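Local coordinates for 50S ribosomal protein L16 arginine hydroxylase (Escherichia coli, PDB 4CCL), which is a growth-regulating oxygenase that catalyses the iron- and 2-oxoglutarate-dependent 3-hydroxylation of an arginine in ribosomal protein uL16, at the interface of chains A and B. Coordinates in Å, arbitrary orientation; residue numbers count along the deposited sequence, not the author numbering. Chains: chain A/B, 50S ribosomal protein L16 arginine hydroxylase.

The interface of chains A and B. Residues chain A 224, 226, 253, 257; chain B 206-208.
B:Thr207, the first residue of helix 207-220, sets its side chain among A:Asn226, A:Met253 and A:Leu257, and the loop and helix of chain A grip it by polar and apolar contacts. Its hydroxyl OG1 donates a hydrogen bond of 2.7 Å to OD1, the amide oxygen of A:Asn226; the donor lies 27° out of the carbonyl plane. The A:Asn226 side chain reaches this hydroxyl with CG wedged between its own backbone N and carbonyl carbon (chi1 68°). With an alanine at A:Asn226 the amide oxygen is gone, and the B:Thr207 hydroxyl is likely to be left without this acceptor and freer to turn. Beside the same hydroxyl lies the terminal methyl CE of the selenomethionine A:Met253, from helix 244-259, its chain bent round at chi3 (59°). A second bond runs between backbones, from B:Arg208 N to A:Gly224 O at 3.0 Å, so the loop carbonyl takes up an amide of the helix's first turn. The B:Thr207 N to A:Asn226 O bond is weak.

The methyl branch of the threonine packs on A:Leu257, which belongs to the same helix as A:Met253, with CG2 3.6 Å from both CB and CD2 of the leucine.

Repeated by the two-fold axis with the chains exchanged, this patch helps to anchor the start of helix 207-220 against the partner subunit in the homodimer.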
loop_
_atom_site.group_PDB
_atom_site.type_symbol
_atom_site.label_atom_id
_atom_site.label_comp_id
_atom_site.label_asym_id
_atom_site.label_seq_id
_atom_site.Cartn_x
_atom_site.Cartn_y
_atom_site.Cartn_z
ATOM N N GLY A 224 8.534 -7.254 -7.436
ATOM C CA GLY A 224 7.392 -7.351 -8.329
ATOM C C GLY A 224 7.508 -6.433 -9.532
ATOM O O GLY A 224 6.531 -5.805 -9.940
ATOM N N ASN A 226 8.034 -7.342 -12.506
ATOM C CA ASN A 226 7.571 -8.049 -13.696
ATOM C C ASN A 226 6.278 -7.467 -14.269
ATOM O O ASN A 226 5.316 -7.232 -13.541
ATOM C CB ASN A 226 7.386 -9.537 -13.390
ATOM C CG ASN A 226 6.244 -9.797 -12.423
ATOM O OD1 ASN A 226 6.116 -9.126 -11.398
ATOM N ND2 ASN A 226 5.396 -10.762 -12.757
HETATM N N MSE A 253 -0.769 -12.670 -10.655
HETATM C CA MSE A 253 0.516 -11.988 -10.516
HETATM C C MSE A 253 0.682 -11.585 -9.055
HETATM O O MSE A 253 1.699 -11.897 -8.407
HETATM C CB MSE A 253 0.588 -10.748 -11.410
HETATM C CG MSE A 253 0.688 -11.045 -12.897
HETATM SE SE MSE A 253 0.499 -9.437 -13.986
HETATM C CE MSE A 253 1.996 -8.399 -13.283
ATOM N N LEU A 257 3.300 -12.944 -6.107
ATOM C CA LEU A 257 4.233 -12.113 -5.346
ATOM C C LEU A 257 4.103 -12.379 -3.850
ATOM O O LEU A 257 5.100 -12.457 -3.132
ATOM C CB LEU A 257 4.017 -10.626 -5.624
ATOM C CG LEU A 257 4.974 -9.712 -4.849
ATOM C CD1 LEU A 257 6.424 -10.029 -5.200
ATOM C CD2 LEU A 257 4.670 -8.240 -5.084
ATOM N N ASN B 206 2.852 -3.494 -13.601
ATOM C CA ASN B 206 3.616 -4.561 -12.973
ATOM C C ASN B 206 2.983 -4.924 -11.631
ATOM O O ASN B 206 2.003 -4.303 -11.224
ATOM C CB ASN B 206 5.102 -4.198 -12.844
ATOM C CG ASN B 206 5.332 -2.850 -12.189
ATOM O OD1 ASN B 206 4.569 -2.422 -11.324
ATOM N ND2 ASN B 206 6.401 -2.176 -12.597
ATOM N N THR B 207 3.537 -5.918 -10.945
ATOM C CA THR B 207 2.907 -6.435 -9.732
ATOM C C THR B 207 2.967 -5.410 -8.608
ATOM O O THR B 207 2.023 -5.267 -7.825
ATOM C CB THR B 207 3.564 -7.748 -9.276
ATOM O OG1 THR B 207 3.622 -8.659 -10.380
ATOM C CG2 THR B 207 2.763 -8.378 -8.151
ATOM N N ARG B 208 4.091 -4.705 -8.547
ATOM C CA ARG B 208 4.307 -3.624 -7.595
ATOM C C ARG B 208 3.183 -2.589 -7.643
ATOM O O ARG B 208 2.583 -2.260 -6.614
ATOM C CB ARG B 208 5.670 -2.975 -7.874
ATOM C CG ARG B 208 5.818 -1.546 -7.393
ATOM C CD ARG B 208 7.285 -1.122 -7.314
ATOM N NE ARG B 208 7.915 -0.951 -8.623
ATOM C CZ ARG B 208 8.822 -1.777 -9.140
ATOM N NH1 ARG B 208 9.215 -2.849 -8.464
ATOM N NH2 ARG B 208 9.341 -1.530 -10.333
#